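Uncharacterized DUF3829-like protein (Bacteroides thetaiotaomicron, PDB 3RH3) is of unknown function but belongs to a DUF3829-like family and folds as an all-alpha protein of long helices packed side by side. Local coordinates at residues D37-A40 and V41-Y44; F93-R96 and T97-Y100. One frame throughout, in Å; residues are numbered along the deposited sequence. Where two conformers were deposited one is given.

Contact 1 of 2, residues D37-A40 and V41-Y44; sequences DINA and VLGY
The carboxamide of Asn39 presents its oxygen end to Leu42: OD1 lies 4.0 Å from Leu42 CD1, and the two side chains pass each other at a slant. At the nitrogen end, ND2 is spoken for by the carbonyl of Ser182, a hydrogen bond that fixes which way the amide is turned. The other flat group, the Tyr44 ring, swings off the turn because CG stands anti to the backbone N (chi1 -171°); only its CB stays close, 3.6 Å from Ala40 O. Between these extremes the aliphatic branches lean on carbonyls one turn back. Val41 CG2 sits 3.4 Å from Asp37 O, while Leu42 CG packs at 3.6 Å from Ile38 O. Side chain meets side chain more loosely, Ile38 CG2 being 4.4 Å from Leu42 CD1. Underneath, four alpha-helical backbone bonds run from Val41 N to Asp37 O (3.3 Å) through to Tyr44 N to Ala40 O (2.9 Å). Asp37 and Ala40 lie on the exposed side; Tyr44, though largely exposed, still touches Leu107 of helix 79-111. On the inner side Ile38 and Leu42 pack against helix 115-154, and Ile38 and Val41 also meet helix 79-111, so helix 35-46 packs against both helices.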
loop_
_atom_site.group_PDB
_atom_site.type_symbol
_atom_site.label_atom_id
_atom_site.label_comp_id
_atom_site.label_asym_id
_atom_site.label_seq_id
_atom_site.Cartn_x
_atom_site.Cartn_y
_atom_site.Cartn_z
ATOM N N ASP A 37 4.047 10.737 6.365
ATOM C CA ASP A 37 3.950 11.248 7.738
ATOM C C ASP A 37 4.976 10.562 8.643
ATOM O O ASP A 37 5.651 11.236 9.422
ATOM C CB ASP A 37 2.522 11.073 8.308
ATOM C CG ASP A 37 1.449 11.846 7.555
ATOM O OD1 ASP A 37 1.694 13.033 7.214
ATOM O OD2 ASP A 37 0.356 11.278 7.327
ATOM N N ILE A 38 5.095 9.229 8.531
ATOM C CA ILE A 38 6.036 8.440 9.324
ATOM C C ILE A 38 7.496 8.831 8.973
ATOM O O ILE A 38 8.296 9.080 9.880
ATOM C CB ILE A 38 5.759 6.919 9.123
ATOM C CG1 ILE A 38 4.352 6.503 9.646
ATOM C CG2 ILE A 38 6.864 6.042 9.709
ATOM C CD1 ILE A 38 3.994 6.864 11.154
ATOM N N ASN A 39 7.820 8.927 7.675
ATOM C CA ASN A 39 9.171 9.252 7.209
ATOM C C ASN A 39 9.558 10.691 7.549
ATOM O O ASN A 39 10.731 10.918 7.850
ATOM C CB ASN A 39 9.318 8.970 5.723
ATOM C CG ASN A 39 9.192 7.497 5.370
ATOM O OD1 ASN A 39 9.305 6.598 6.224
ATOM N ND2 ASN A 39 8.938 7.213 4.102
ATOM N N ALA A 40 8.580 11.641 7.583
ATOM C CA ALA A 40 8.824 13.042 7.976
ATOM C C ALA A 40 9.263 13.116 9.443
ATOM O O ALA A 40 10.177 13.868 9.790
ATOM C CB ALA A 40 7.571 13.880 7.767
ATOM N N VAL A 41 8.622 12.303 10.292
ATOM C CA VAL A 41 8.915 12.209 11.714
ATOM C C VAL A 41 10.327 11.618 11.886
ATOM O O VAL A 41 11.122 12.178 12.642
ATOM C CB VAL A 41 7.816 11.403 12.452
ATOM C CG1 VAL A 41 8.271 10.978 13.843
ATOM C CG2 VAL A 41 6.523 12.208 12.532
ATOM N N LEU A 42 10.646 10.520 11.162
ATOM C CA LEU A 42 11.979 9.888 11.187
ATOM C C LEU A 42 13.041 10.887 10.738
ATOM O O LEU A 42 14.113 10.955 11.347
ATOM C CB LEU A 42 12.041 8.622 10.302
ATOM C CG LEU A 42 11.306 7.376 10.805
ATOM C CD1 LEU A 42 11.269 6.296 9.725
ATOM C CD2 LEU A 42 11.928 6.839 12.102
ATOM N N GLY A 43 12.702 11.675 9.711
ATOM C CA GLY A 43 13.551 12.727 9.171
ATOM C C GLY A 43 13.862 13.772 10.219
ATOM O O GLY A 43 15.029 14.141 10.390
ATOM N N TYR A 44 12.821 14.197 10.983
ATOM C CA TYR A 44 12.968 15.174 12.058
ATOM C C TYR A 44 13.926 14.649 13.131
ATOM O O TYR A 44 14.802 15.389 13.582
ATOM C CB TYR A 44 11.604 15.536 12.677
ATOM C CG TYR A 44 11.683 16.703 13.643
ATOM C CD1 TYR A 44 11.977 16.502 14.990
ATOM C CD2 TYR A 44 11.493 18.011 13.204
ATOM C CE1 TYR A 44 12.079 17.574 15.876
ATOM C CE2 TYR A 44 11.590 19.092 14.082
ATOM C CZ TYR A 44 11.873 18.868 15.420
ATOM O OH TYR A 44 11.974 19.937 16.285
#

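Contact 2 of 2, residues F93-R96 and T97-Y100; sequences FNVR and TQFY
Arg96 and Tyr100, one turn apart, form the denser part of this contact. The aliphatic start of the arginine meets the tyrosine at its edge: Arg96 CG lies in the ring plane, 3.9 Å from Tyr100 CD2. Further out, Tyr100 CE2 comes over one face of the Arg96 guanidinium, 3.8 Å above its plane and offset toward the rim. With the two planes 51° apart, this is an oblique approach and not a parallel stack. The arginine chain is extended from CG to NE, which carries NE to the carbonyl of Val32, its hydrogen-bond partner beyond the helix. Cut back to alanine, this position would probably leave the Val32 carbonyl without its donor and the Tyr100 edge without the chain that covers it. One face of the Tyr100 ring is covered by its chain neighbour Phe99, whose CD2 sits 4.0 Å above the ring centre.

Thr97 is held by two hydrogen bonds to one oxygen. Its hydroxyl, beside the backbone N (chi1 -60°), donates from OG1 to Phe93 O at 2.9 Å, while Thr97 N reaches the same oxygen at 3.0 Å from the opposite face of the carbonyl plane. The exposed pair Asn94 and Gln98 is looser. Gln98 OE1 stands 3.5 Å from Asn94 ND2, with the amide planes 44° apart; because Asn94 has a second conformer, any pairing there is doubtful. Meanwhile buried Val95 packs on helix 115-154. The whole is a worked case of an amphipathic alpha-helix in a helical bundle: i to i+4 backbone bonds throughout, a threonine hydroxyl doubling one of them, and Phe99 and Tyr100 reaching helix 35-46.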
loop_
_atom_site.group_PDB
_atom_site.type_symbol
_atom_site.label_atom_id
_atom_site.label_comp_id
_atom_site.label_asym_id
_atom_site.label_seq_id
_atom_site.Cartn_x
_atom_site.Cartn_y
_atom_site.Cartn_z
ATOM N N PHE A 93 -2.090 -0.320 15.070
ATOM C CA PHE A 93 -2.367 0.779 16.006
ATOM C C PHE A 93 -1.432 0.781 17.220
ATOM O O PHE A 93 -1.066 1.866 17.688
ATOM C CB PHE A 93 -3.838 0.785 16.444
ATOM C CG PHE A 93 -4.769 1.204 15.322
ATOM C CD1 PHE A 93 -4.719 2.490 14.795
ATOM C CD2 PHE A 93 -5.697 0.314 14.794
ATOM C CE1 PHE A 93 -5.555 2.862 13.733
ATOM C CE2 PHE A 93 -6.534 0.688 13.739
ATOM C CZ PHE A 93 -6.457 1.957 13.213
ATOM N N ASN A 94 -1.021 -0.410 17.700
ATOM C CA ASN A 94 -0.101 -0.564 18.828
ATOM C C ASN A 94 1.289 -0.007 18.450
ATOM O O ASN A 94 1.855 0.810 19.185
ATOM C CB ASN A 94 -0.030 -2.052 19.248
ATOM C CG ASN A 94 1.115 -2.474 20.151
ATOM O OD1 ASN A 94 1.798 -3.469 19.881
ATOM N ND2 ASN A 94 1.321 -1.770 21.261
ATOM N N VAL A 95 1.833 -0.430 17.292
ATOM C CA VAL A 95 3.160 0.047 16.875
ATOM C C VAL A 95 3.076 1.557 16.491
ATOM O O VAL A 95 4.026 2.276 16.768
ATOM C CB VAL A 95 3.881 -0.816 15.800
ATOM C CG1 VAL A 95 4.063 -2.255 16.280
ATOM C CG2 VAL A 95 3.173 -0.780 14.455
ATOM N N ARG A 96 1.920 2.043 15.988
ATOM C CA ARG A 96 1.742 3.462 15.661
ATOM C C ARG A 96 1.796 4.320 16.929
ATOM O O ARG A 96 2.445 5.365 16.925
ATOM C CB ARG A 96 0.427 3.702 14.922
ATOM C CG ARG A 96 0.259 5.134 14.464
ATOM C CD ARG A 96 -1.064 5.319 13.776
ATOM N NE ARG A 96 -1.201 6.674 13.259
ATOM C CZ ARG A 96 -1.799 7.662 13.913
ATOM N NH1 ARG A 96 -2.327 7.449 15.113
ATOM N NH2 ARG A 96 -1.880 8.870 13.371
ATOM N N THR A 97 1.121 3.872 18.003
ATOM C CA THR A 97 1.088 4.564 19.292
ATOM C C THR A 97 2.502 4.623 19.868
ATOM O O THR A 97 2.916 5.705 20.278
ATOM C CB THR A 97 0.082 3.903 20.242
ATOM O OG1 THR A 97 -1.208 3.956 19.634
ATOM C CG2 THR A 97 0.026 4.584 21.600
ATOM N N GLN A 98 3.242 3.482 19.870
ATOM C CA GLN A 98 4.634 3.401 20.338
ATOM C C GLN A 98 5.520 4.386 19.574
ATOM O O GLN A 98 6.334 5.076 20.185
ATOM C CB GLN A 98 5.197 1.985 20.158
ATOM C CG GLN A 98 4.840 0.995 21.254
ATOM C CD GLN A 98 5.457 -0.360 20.981
ATOM O OE1 GLN A 98 4.769 -1.324 20.615
ATOM N NE2 GLN A 98 6.775 -0.461 21.135
ATOM N N PHE A 99 5.348 4.454 18.237
ATOM C CA PHE A 99 6.105 5.333 17.346
ATOM C C PHE A 99 5.925 6.809 17.731
ATOM O O PHE A 99 6.923 7.504 17.960
ATOM C CB PHE A 99 5.695 5.108 15.879
ATOM C CG PHE A 99 6.502 5.890 14.868
ATOM C CD1 PHE A 99 7.688 5.376 14.353
ATOM C CD2 PHE A 99 6.063 7.130 14.412
ATOM C CE1 PHE A 99 8.432 6.094 13.413
ATOM C CE2 PHE A 99 6.806 7.848 13.474
ATOM C CZ PHE A 99 7.991 7.329 12.983
ATOM N N TYR A 100 4.658 7.276 17.823
ATOM C CA TYR A 100 4.385 8.674 18.150
ATOM C C TYR A 100 4.669 9.011 19.606
ATOM O O TYR A 100 4.997 10.170 19.870
ATOM C CB TYR A 100 2.972 9.073 17.756
ATOM C CG TYR A 100 2.876 9.290 16.266
ATOM C CD1 TYR A 100 3.384 10.445 15.676
ATOM C CD2 TYR A 100 2.330 8.318 15.434
ATOM C CE1 TYR A 100 3.307 10.646 14.304
ATOM C CE2 TYR A 100 2.245 8.510 14.062
ATOM C CZ TYR A 100 2.737 9.674 13.502
ATOM O OH TYR A 100 2.655 9.868 12.153
#

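From the N terminus the chain runs through helix 10-32 into the short helix 35-46, which carries contact 1; after a partly unmodelled connection it enters helix 79-111, which carries contact 2. The two contacts are in series, neither nested nor crossing, and each spans successive turns of one helix without closing a loop. The centres of contact 1 and contact 2 are about 14 Å apart, yet their side chains meet. The Phe99 ring reaches into contact 1, with CE2 3.5 Å from Val41 CG1 and CE1 3.8 Å from Leu42 CD2, and Tyr100 OH packs 3.4 Å from Ile38 CD1. Helix 115-154 lines both contacts, so the three helices pack together along a largely apolar interface.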